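Local coordinates for hypothetical shikimate 5-dehydrogenase-like protein HI0607 (Haemophilus influenzae, PDB 1NPY) that catalyses in vitro the NADP(+)-dependent oxidation of shikimate to 3-dehydroshikimate, though so weakly that shikimate may not be its biological substrate, at residues A[116-127]-A[141-152]; A[171-181]-A[196-204]. All blocks are in the same frame, centred on the assembly; numbering follows the deposited sequence.

Interaction 1. Residues A[116-127]-A[141-152]; sequences LNKNAKVIVHGS and SGFEKLKIYARN
Strands 122-125 and 146-149 run parallel, their directions 21° apart, and are joined by five backbone hydrogen bonds, from Val122 N to Lys145 O (2.8 Å) at one end to Gly126 N to Tyr149 O at the other. The side chains then alternate between the two faces of the sheet. On one, Val122 CG1 meets Leu146 CD1 at 3.7 Å and Val124 CG2 lies near Leu146 CD2; branched aliphatic residues suit this face because helix 131-140 packs over it. On the other, the rings of His125 and Tyr149 form an offset stack, centroids 4.2 Å apart and planes at 25°. Both have CG anti to the backbone N (chi1 171° in Tyr149), which points them the same way, and His125 ND1 is held by Ala197 O. Before the strands, the Phe143 ring receives Lys118 CA over the centre of one face, 3.4 Å from its centroid, while Leu116 CB sits at its edge and Val122 CG2 touches Phe143 CD1. A water accepts from Lys145 N and bridges to Ala120 O, tying the loops where direct bonding stops. At the far end Ser127 CB touches Ala150 CB at 3.8 Å. Gly126, with its positive phi, has backbone angles that demand glycine; it opens the glycine-rich turn that, by similarity, binds NADP(+) in this beta-alpha-beta unit of a Rossmann fold.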
loop_
_atom_site.group_PDB
_atom_site.type_symbol
_atom_site.label_atom_id
_atom_site.label_comp_id
_atom_site.label_asym_id
_atom_site.label_seq_id
_atom_site.Cartn_x
_atom_site.Cartn_y
_atom_site.Cartn_z
ATOM N N LEU A 116 6.490 6.311 -15.256
ATOM C CA LEU A 116 5.663 7.508 -15.235
ATOM C C LEU A 116 6.612 8.693 -15.329
ATOM O O LEU A 116 7.687 8.681 -14.739
ATOM C CB LEU A 116 4.832 7.615 -13.952
ATOM C CG LEU A 116 3.902 6.412 -13.780
ATOM C CD1 LEU A 116 2.933 6.652 -12.646
ATOM C CD2 LEU A 116 3.104 6.078 -15.051
ATOM N N ASN A 117 6.168 9.709 -16.057
ATOM C CA ASN A 117 6.949 10.886 -16.438
ATOM C C ASN A 117 6.833 11.944 -15.343
ATOM O O ASN A 117 5.739 12.487 -15.132
ATOM C CB ASN A 117 6.288 11.394 -17.722
ATOM C CG ASN A 117 6.945 12.627 -18.306
ATOM O OD1 ASN A 117 6.530 13.090 -19.375
ATOM N ND2 ASN A 117 7.965 13.146 -17.641
ATOM N N LYS A 118 7.918 12.224 -14.622
ATOM C CA LYS A 118 7.874 13.196 -13.529
ATOM C C LYS A 118 7.449 14.607 -13.951
ATOM O O LYS A 118 7.098 15.419 -13.106
ATOM C CB LYS A 118 9.203 13.268 -12.767
ATOM C CG LYS A 118 10.356 13.874 -13.573
ATOM C CD LYS A 118 11.631 13.992 -12.780
ATOM C CE LYS A 118 12.658 14.899 -13.470
ATOM N NZ LYS A 118 12.166 16.194 -14.054
ATOM N N ASN A 119 7.468 14.897 -15.247
ATOM C CA ASN A 119 7.010 16.191 -15.735
ATOM C C ASN A 119 5.508 16.246 -15.964
ATOM O O ASN A 119 4.938 17.294 -16.270
ATOM C CB ASN A 119 7.736 16.521 -17.037
ATOM C CG ASN A 119 9.217 16.731 -16.806
ATOM O OD1 ASN A 119 9.593 17.436 -15.871
ATOM N ND2 ASN A 119 10.056 16.098 -17.623
ATOM N N ALA A 120 4.843 15.103 -15.842
ATOM C CA ALA A 120 3.403 15.027 -16.061
ATOM C C ALA A 120 2.629 15.607 -14.883
ATOM O O ALA A 120 3.074 15.535 -13.739
ATOM C CB ALA A 120 3.012 13.580 -16.276
ATOM N N LYS A 121 1.431 16.108 -15.171
ATOM C CA LYS A 121 0.515 16.648 -14.179
ATOM C C LYS A 121 -0.285 15.507 -13.545
ATOM O O LYS A 121 -0.835 14.655 -14.259
ATOM C CB LYS A 121 -0.433 17.655 -14.819
ATOM C CG LYS A 121 0.210 18.995 -15.181
ATOM C CD LYS A 121 -0.649 19.798 -16.148
ATOM C CE LYS A 121 -1.995 20.131 -15.541
ATOM N NZ LYS A 121 -2.788 21.146 -16.298
ATOM N N VAL A 122 -0.235 15.448 -12.217
ATOM C CA VAL A 122 -0.919 14.410 -11.438
ATOM C C VAL A 122 -2.084 15.017 -10.648
ATOM O O VAL A 122 -1.950 16.090 -10.082
ATOM C CB VAL A 122 0.046 13.769 -10.423
ATOM C CG1 VAL A 122 -0.629 12.621 -9.668
ATOM C CG2 VAL A 122 1.279 13.261 -11.168
ATOM N N ILE A 123 -3.226 14.331 -10.596
ATOM C CA ILE A 123 -4.273 14.627 -9.624
ATOM C C ILE A 123 -4.574 13.391 -8.801
ATOM O O ILE A 123 -4.823 12.323 -9.360
ATOM C CB ILE A 123 -5.562 15.166 -10.294
ATOM C CG1 ILE A 123 -5.283 16.500 -10.985
ATOM C CG2 ILE A 123 -6.690 15.285 -9.263
ATOM C CD1 ILE A 123 -6.568 17.066 -11.619
ATOM N N VAL A 124 -4.474 13.528 -7.482
ATOM C CA VAL A 124 -4.861 12.505 -6.524
ATOM C C VAL A 124 -6.250 12.829 -5.961
ATOM O O VAL A 124 -6.457 13.909 -5.406
ATOM C CB VAL A 124 -3.846 12.405 -5.364
ATOM C CG1 VAL A 124 -4.313 11.406 -4.335
ATOM C CG2 VAL A 124 -2.447 12.014 -5.857
ATOM N N HIS A 125 -7.218 11.939 -6.159
ATOM C CA HIS A 125 -8.538 12.069 -5.568
ATOM C C HIS A 125 -8.536 11.294 -4.259
ATOM O O HIS A 125 -8.478 10.069 -4.231
ATOM C CB HIS A 125 -9.604 11.536 -6.531
ATOM C CG HIS A 125 -11.015 11.834 -6.128
ATOM N ND1 HIS A 125 -12.095 11.429 -6.884
ATOM C CD2 HIS A 125 -11.524 12.570 -5.114
ATOM C CE1 HIS A 125 -13.212 11.872 -6.332
ATOM N NE2 HIS A 125 -12.893 12.560 -5.248
ATOM N N GLY A 126 -8.623 12.031 -3.159
ATOM C CA GLY A 126 -8.747 11.461 -1.831
ATOM C C GLY A 126 -7.711 12.036 -0.883
ATOM O O GLY A 126 -6.726 12.627 -1.309
ATOM N N SER A 127 -7.962 11.899 0.415
ATOM C CA SER A 127 -7.087 12.489 1.425
ATOM C C SER A 127 -6.788 11.510 2.540
ATOM O O SER A 127 -6.135 11.887 3.509
ATOM C CB SER A 127 -7.670 13.789 1.988
ATOM O OG SER A 127 -8.869 13.532 2.703
ATOM N N SER A 141 9.751 10.891 -5.872
ATOM C CA SER A 141 10.122 10.489 -7.222
ATOM C C SER A 141 10.341 11.677 -8.160
ATOM O O SER A 141 10.481 11.489 -9.374
ATOM C CB SER A 141 9.035 9.564 -7.781
ATOM O OG SER A 141 8.988 8.354 -7.031
ATOM N N GLY A 142 10.220 12.890 -7.631
ATOM C CA GLY A 142 10.558 14.096 -8.371
ATOM C C GLY A 142 9.421 14.776 -9.104
ATOM O O GLY A 142 9.648 15.628 -9.976
ATOM N N PHE A 143 8.186 14.426 -8.752
ATOM C CA PHE A 143 7.031 15.034 -9.410
ATOM C C PHE A 143 6.738 16.325 -8.683
ATOM O O PHE A 143 6.552 16.339 -7.457
ATOM C CB PHE A 143 5.787 14.129 -9.345
ATOM C CG PHE A 143 5.847 12.949 -10.266
ATOM C CD1 PHE A 143 4.897 12.807 -11.261
ATOM C CD2 PHE A 143 6.798 11.952 -10.114
ATOM C CE1 PHE A 143 4.947 11.714 -12.116
ATOM C CE2 PHE A 143 6.874 10.869 -10.982
ATOM C CZ PHE A 143 5.911 10.729 -11.964
ATOM N N GLU A 144 6.735 17.417 -9.442
ATOM C CA GLU A 144 6.419 18.713 -8.859
ATOM C C GLU A 144 5.001 19.162 -9.192
ATOM O O GLU A 144 4.494 20.069 -8.540
ATOM C CB GLU A 144 7.478 19.744 -9.279
ATOM C CG GLU A 144 8.889 19.414 -8.812
ATOM C CD GLU A 144 9.092 19.457 -7.300
ATOM O OE1 GLU A 144 10.269 19.369 -6.884
ATOM O OE2 GLU A 144 8.132 19.556 -6.493
ATOM N N LYS A 145 4.324 18.520 -10.141
ATOM C CA LYS A 145 3.035 19.035 -10.570
ATOM C C LYS A 145 1.947 18.065 -10.138
ATOM O O LYS A 145 1.594 17.161 -10.890
ATOM C CB LYS A 145 3.023 19.271 -12.072
ATOM C CG LYS A 145 4.010 20.383 -12.404
ATOM C CD LYS A 145 3.798 21.086 -13.729
ATOM C CE LYS A 145 5.070 21.845 -14.102
ATOM N NZ LYS A 145 6.004 22.058 -12.940
ATOM N N LEU A 146 1.469 18.256 -8.916
ATOM C CA LEU A 146 0.462 17.376 -8.325
ATOM C C LEU A 146 -0.558 18.181 -7.538
ATOM O O LEU A 146 -0.232 19.142 -6.835
ATOM C CB LEU A 146 1.134 16.309 -7.450
ATOM C CG LEU A 146 0.254 15.195 -6.875
ATOM C CD1 LEU A 146 1.101 13.940 -6.676
ATOM C CD2 LEU A 146 -0.452 15.540 -5.570
ATOM N N LYS A 147 -1.827 17.824 -7.694
ATOM C CA LYS A 147 -2.890 18.494 -6.962
ATOM C C LYS A 147 -3.668 17.414 -6.216
ATOM O O LYS A 147 -3.877 16.320 -6.746
ATOM C CB LYS A 147 -3.797 19.274 -7.913
ATOM C CG LYS A 147 -3.071 20.341 -8.702
ATOM C CD LYS A 147 -3.996 21.025 -9.699
ATOM C CE LYS A 147 -3.241 21.889 -10.691
ATOM N NZ LYS A 147 -4.118 22.387 -11.793
ATOM N N ILE A 148 -4.118 17.747 -5.012
ATOM C CA ILE A 148 -4.926 16.847 -4.202
ATOM C C ILE A 148 -6.350 17.363 -4.299
ATOM O O ILE A 148 -6.618 18.511 -3.946
ATOM C CB ILE A 148 -4.419 16.794 -2.748
ATOM C CG1 ILE A 148 -3.109 15.994 -2.675
ATOM C CG2 ILE A 148 -5.437 16.050 -1.871
ATOM C CD1 ILE A 148 -1.868 16.798 -2.457
ATOM N N TYR A 149 -7.218 16.533 -4.870
ATOM C CA TYR A 149 -8.651 16.759 -4.967
ATOM C C TYR A 149 -9.379 15.948 -3.907
ATOM O O TYR A 149 -9.340 14.722 -3.910
ATOM C CB TYR A 149 -9.091 16.300 -6.368
ATOM C CG TYR A 149 -10.580 16.249 -6.628
ATOM C CD1 TYR A 149 -11.426 17.246 -6.171
ATOM C CD2 TYR A 149 -11.123 15.201 -7.370
ATOM C CE1 TYR A 149 -12.795 17.187 -6.423
ATOM C CE2 TYR A 149 -12.482 15.132 -7.623
ATOM C CZ TYR A 149 -13.307 16.121 -7.147
ATOM O OH TYR A 149 -14.654 16.075 -7.410
ATOM N N ALA A 150 -10.026 16.598 -2.951
ATOM C CA ALA A 150 -10.620 15.820 -1.878
ATOM C C ALA A 150 -11.756 16.592 -1.241
ATOM O O ALA A 150 -11.739 17.814 -1.228
ATOM C CB ALA A 150 -9.603 15.480 -0.807
ATOM N N ARG A 151 -12.716 15.837 -0.732
ATOM C CA ARG A 151 -13.850 16.456 -0.067
ATOM C C ARG A 151 -13.546 16.927 1.362
ATOM O O ARG A 151 -14.185 17.873 1.823
ATOM C CB ARG A 151 -15.066 15.539 -0.150
ATOM C CG ARG A 151 -14.932 14.236 0.599
ATOM C CD ARG A 151 -16.180 13.376 0.506
ATOM N NE ARG A 151 -15.898 12.027 0.989
ATOM C CZ ARG A 151 -15.795 11.676 2.263
ATOM N NH1 ARG A 151 -15.992 12.562 3.233
ATOM N NH2 ARG A 151 -15.533 10.410 2.576
ATOM N N ASN A 152 -12.610 16.296 2.068
ATOM C CA ASN A 152 -12.130 16.787 3.359
ATOM C C ASN A 152 -11.130 17.921 3.141
ATOM O O ASN A 152 -9.954 17.687 2.858
ATOM C CB ASN A 152 -11.482 15.673 4.191
ATOM C CG ASN A 152 -11.277 16.064 5.658
ATOM O OD1 ASN A 152 -11.617 15.286 6.553
ATOM N ND2 ASN A 152 -10.740 17.254 5.919
HETATM O O HOH W 1 4.899 16.294 -11.844
HETATM O O HOH W 2 7.953 17.837 -12.043
HETATM O O HOH W 3 -11.374 13.535 1.597
#

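Interaction 2. Residues A[171-181]-A[196-204]; sequences LENQQADILVN and LAFPKAFID
The Phe198 ring takes Leu179 CB over the centre of one face, 3.7 Å from its centroid and 12° off the normal, a CH-pi contact, while the backbone of Val180 lies at its edge, with Val180 O 3.5 Å from Phe198 CZ. The Phe202 ring has Leu171 CD1 over one face, while Leu171 CD2 makes the closer touch, on Phe202 CZ; Gln174 CB and Leu179 CD2 sit at its edge, the latter 3.5 Å from Phe202 CD2. Leu179 thus serves both rings: chi1 of -50° sets its CG anti to the carbonyl carbon, and from there CD2 reaches Phe202 while CD1 approaches Ile203 CA. Leucine suits the place because its branched end gives each neighbour a methyl of its own. Gln174 O lies obliquely to the Phe202 ring, 3.1 Å from Phe202 CE1.

The contact belongs to the beta-alpha-beta unit of strand 178-181, helix 200-205 and strand 208-211 in the parallel sheet, and it packs the first turn of the helix against the strand and the loop leading into it. Pro199 occupies the N-cap position, where a residue's N-H takes no part in the helical bonding and proline's lack of one costs nothing; its CD meets Leu171 CD1 at 3.6 Å. No direct hydrogen bond crosses between the segments. Instead one water donates to Ala176 O and, at 2.7 Å, to Phe202 O, joining loop to helix. Near the C-terminal end of the strand the flat amide of Asn181 rests against Ala197 CB, 3.4 Å from Asn181 CG, a small side chain that lets the amide come close; OD1 accepts from Thr183 OG1 and ND2 donates to Asp211 OD1.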
loop_
_atom_site.group_PDB
_atom_site.type_symbol
_atom_site.label_atom_id
_atom_site.label_comp_id
_atom_site.label_asym_id
_atom_site.label_seq_id
_atom_site.Cartn_x
_atom_site.Cartn_y
_atom_site.Cartn_z
ATOM N N LEU A 171 -12.825 19.734 -9.809
ATOM C CA LEU A 171 -12.094 19.512 -11.052
ATOM C C LEU A 171 -12.301 20.520 -12.189
ATOM O O LEU A 171 -11.718 20.365 -13.259
ATOM C CB LEU A 171 -12.391 18.101 -11.559
ATOM C CG LEU A 171 -11.887 17.005 -10.620
ATOM C CD1 LEU A 171 -12.437 15.669 -11.102
ATOM C CD2 LEU A 171 -10.376 16.997 -10.550
ATOM N N GLU A 172 -13.069 21.580 -11.961
ATOM C CA GLU A 172 -13.354 22.561 -13.011
ATOM C C GLU A 172 -12.065 23.209 -13.521
ATOM O O GLU A 172 -11.226 23.623 -12.721
ATOM C CB GLU A 172 -14.312 23.666 -12.533
ATOM C CG GLU A 172 -15.404 23.279 -11.545
ATOM C CD GLU A 172 -16.176 22.029 -11.934
ATOM O OE1 GLU A 172 -16.965 22.101 -12.903
ATOM O OE2 GLU A 172 -16.002 20.978 -11.269
ATOM N N ASN A 173 -11.911 23.280 -14.845
ATOM C CA ASN A 173 -10.778 23.924 -15.529
ATOM C C ASN A 173 -9.476 23.133 -15.491
ATOM O O ASN A 173 -8.466 23.570 -16.046
ATOM C CB ASN A 173 -10.440 25.322 -14.987
ATOM C CG ASN A 173 -11.518 26.352 -15.245
ATOM O OD1 ASN A 173 -11.442 27.460 -14.711
ATOM N ND2 ASN A 173 -12.509 26.013 -16.064
ATOM N N GLN A 174 -9.498 21.988 -14.817
ATOM C CA GLN A 174 -8.270 21.269 -14.521
ATOM C C GLN A 174 -8.055 20.267 -15.639
ATOM O O GLN A 174 -9.014 19.691 -16.161
ATOM C CB GLN A 174 -8.380 20.530 -13.184
ATOM C CG GLN A 174 -8.667 21.419 -11.983
ATOM C CD GLN A 174 -7.531 22.368 -11.676
ATOM O OE1 GLN A 174 -6.373 22.077 -11.978
ATOM N NE2 GLN A 174 -7.854 23.504 -11.073
ATOM N N GLN A 175 -6.791 20.105 -16.011
ATOM C CA GLN A 175 -6.354 18.996 -16.850
ATOM C C GLN A 175 -5.267 18.258 -16.071
ATOM O O GLN A 175 -4.644 18.821 -15.176
ATOM C CB GLN A 175 -5.849 19.489 -18.211
ATOM C CG GLN A 175 -4.356 19.780 -18.333
ATOM C CD GLN A 175 -3.645 18.776 -19.222
ATOM O OE1 GLN A 175 -3.847 18.781 -20.441
ATOM N NE2 GLN A 175 -2.842 17.896 -18.627
ATOM N N ALA A 176 -5.068 16.990 -16.410
ATOM C CA ALA A 176 -4.055 16.166 -15.763
ATOM C C ALA A 176 -3.738 14.934 -16.615
ATOM O O ALA A 176 -4.585 14.433 -17.352
ATOM C CB ALA A 176 -4.521 15.764 -14.384
ATOM N N ASP A 177 -2.493 14.473 -16.539
ATOM C CA ASP A 177 -2.031 13.312 -17.283
ATOM C C ASP A 177 -2.173 11.997 -16.541
ATOM O O ASP A 177 -2.343 10.942 -17.146
ATOM C CB ASP A 177 -0.559 13.533 -17.608
ATOM C CG ASP A 177 -0.359 14.828 -18.338
ATOM O OD1 ASP A 177 -0.995 14.946 -19.403
ATOM O OD2 ASP A 177 0.351 15.760 -17.914
ATOM N N ILE A 178 -2.041 12.063 -15.220
ATOM C CA ILE A 178 -2.063 10.914 -14.334
ATOM C C ILE A 178 -3.159 11.146 -13.299
ATOM O O ILE A 178 -3.096 12.081 -12.495
ATOM C CB ILE A 178 -0.695 10.686 -13.660
ATOM C CG1 ILE A 178 0.394 10.430 -14.712
ATOM C CG2 ILE A 178 -0.730 9.518 -12.711
ATOM C CD1 ILE A 178 1.833 10.437 -14.160
ATOM N N LEU A 179 -4.159 10.271 -13.316
ATOM C CA LEU A 179 -5.249 10.311 -12.352
ATOM C C LEU A 179 -5.123 9.171 -11.354
ATOM O O LEU A 179 -5.015 8.010 -11.743
ATOM C CB LEU A 179 -6.594 10.180 -13.062
ATOM C CG LEU A 179 -6.731 11.142 -14.242
ATOM C CD1 LEU A 179 -8.082 10.866 -14.892
ATOM C CD2 LEU A 179 -6.684 12.590 -13.790
ATOM N N VAL A 180 -5.073 9.508 -10.071
ATOM C CA VAL A 180 -4.923 8.490 -9.041
ATOM C C VAL A 180 -6.132 8.539 -8.117
ATOM O O VAL A 180 -6.460 9.582 -7.546
ATOM C CB VAL A 180 -3.644 8.676 -8.176
ATOM C CG1 VAL A 180 -3.400 7.472 -7.313
ATOM C CG2 VAL A 180 -2.429 9.022 -9.000
ATOM N N ASN A 181 -6.769 7.390 -7.915
ATOM C CA ASN A 181 -7.876 7.305 -6.979
ATOM C C ASN A 181 -7.387 6.650 -5.684
ATOM O O ASN A 181 -6.868 5.518 -5.709
ATOM C CB ASN A 181 -9.036 6.468 -7.511
ATOM C CG ASN A 181 -10.135 6.316 -6.466
ATOM O OD1 ASN A 181 -10.590 7.316 -5.920
ATOM N ND2 ASN A 181 -10.553 5.101 -6.184
ATOM N N LEU A 196 -17.847 6.520 -10.668
ATOM C CA LEU A 196 -16.538 6.870 -11.234
ATOM C C LEU A 196 -15.703 7.722 -10.292
ATOM O O LEU A 196 -16.153 8.765 -9.810
ATOM C CB LEU A 196 -16.723 7.725 -12.494
ATOM C CG LEU A 196 -17.210 6.982 -13.738
ATOM C CD1 LEU A 196 -17.659 7.998 -14.775
ATOM C CD2 LEU A 196 -16.151 6.072 -14.308
ATOM N N ALA A 197 -14.434 7.359 -10.127
ATOM C CA ALA A 197 -13.520 8.111 -9.285
ATOM C C ALA A 197 -13.091 9.420 -9.929
ATOM O O ALA A 197 -12.745 10.366 -9.225
ATOM C CB ALA A 197 -12.341 7.233 -8.901
ATOM N N PHE A 198 -13.167 9.489 -11.256
ATOM C CA PHE A 198 -12.960 10.707 -12.035
ATOM C C PHE A 198 -14.016 10.702 -13.159
ATOM O O PHE A 198 -14.406 9.634 -13.644
ATOM C CB PHE A 198 -11.568 10.768 -12.695
ATOM C CG PHE A 198 -10.434 10.965 -11.726
ATOM C CD1 PHE A 198 -9.943 12.226 -11.472
ATOM C CD2 PHE A 198 -9.885 9.889 -11.040
ATOM C CE1 PHE A 198 -8.923 12.430 -10.554
ATOM C CE2 PHE A 198 -8.851 10.074 -10.151
ATOM C CZ PHE A 198 -8.370 11.348 -9.893
ATOM N N PRO A 199 -14.451 11.883 -13.600
ATOM C CA PRO A 199 -15.353 11.985 -14.756
ATOM C C PRO A 199 -14.763 11.434 -16.065
ATOM O O PRO A 199 -13.563 11.516 -16.325
ATOM C CB PRO A 199 -15.618 13.493 -14.886
ATOM C CG PRO A 199 -15.305 14.083 -13.514
ATOM C CD PRO A 199 -14.207 13.199 -12.980
ATOM N N LYS A 200 -15.621 10.889 -16.919
ATOM C CA LYS A 200 -15.167 10.380 -18.217
ATOM C C LYS A 200 -14.344 11.390 -19.005
ATOM O O LYS A 200 -13.287 11.067 -19.557
ATOM C CB LYS A 200 -16.352 9.895 -19.054
ATOM C CG LYS A 200 -17.016 8.650 -18.480
ATOM C CD LYS A 200 -18.061 8.014 -19.389
ATOM C CE LYS A 200 -19.350 8.801 -19.352
ATOM N NZ LYS A 200 -20.058 8.677 -18.046
ATOM N N ALA A 201 -14.776 12.643 -19.030
ATOM C CA ALA A 201 -14.067 13.672 -19.794
ATOM C C ALA A 201 -12.637 13.838 -19.302
ATOM O O ALA A 201 -11.712 14.139 -20.061
ATOM C CB ALA A 201 -14.808 14.990 -19.685
ATOM N N PHE A 202 -12.471 13.682 -17.990
ATOM C CA PHE A 202 -11.145 13.754 -17.406
ATOM C C PHE A 202 -10.255 12.573 -17.786
ATOM O O PHE A 202 -9.088 12.734 -18.154
ATOM C CB PHE A 202 -11.320 13.821 -15.891
ATOM C CG PHE A 202 -10.558 14.932 -15.278
ATOM C CD1 PHE A 202 -11.062 16.215 -15.295
ATOM C CD2 PHE A 202 -9.318 14.684 -14.714
ATOM C CE1 PHE A 202 -10.344 17.252 -14.729
ATOM C CE2 PHE A 202 -8.593 15.715 -14.165
ATOM C CZ PHE A 202 -9.110 17.001 -14.169
ATOM N N ILE A 203 -10.816 11.377 -17.669
ATOM C CA ILE A 203 -10.124 10.148 -18.056
ATOM C C ILE A 203 -9.741 10.201 -19.530
ATOM O O ILE A 203 -8.643 9.802 -19.888
ATOM C CB ILE A 203 -10.990 8.902 -17.767
ATOM C CG1 ILE A 203 -11.396 8.899 -16.286
ATOM C CG2 ILE A 203 -10.275 7.631 -18.213
ATOM C CD1 ILE A 203 -12.492 7.934 -15.874
ATOM N N ASP A 204 -10.628 10.714 -20.378
ATOM C CA ASP A 204 -10.354 10.802 -21.816
ATOM C C ASP A 204 -9.086 11.605 -22.093
ATOM O O ASP A 204 -8.372 11.330 -23.062
ATOM C CB ASP A 204 -11.482 11.529 -22.552
ATOM C CG ASP A 204 -12.755 10.719 -22.723
ATOM O OD1 ASP A 204 -12.738 9.481 -22.609
ATOM O OD2 ASP A 204 -13.835 11.277 -23.029
HETATM O O HOH W 4 -7.436 14.739 -17.449
#

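In the fold
Both contacts belong to one parallel sheet, in which strands 122-125 and 178-181 are neighbours, and their centres lie about 11 Å apart. Interaction 1 is strand against strand: directional backbone bonds run along its middle, while its ends include exposed lysines and a part of the probable NADP(+) site. Interaction 2 is the more buried, a strand and its preceding loop against a helix start, and relies on rings and methyls plus one bridging water. They meet directly: Tyr149 CE2 packs on Leu171 CD1, and Phe198 and Phe202 lie against Ile123, so segment 196-204 covers the same face that carries the stacked rings.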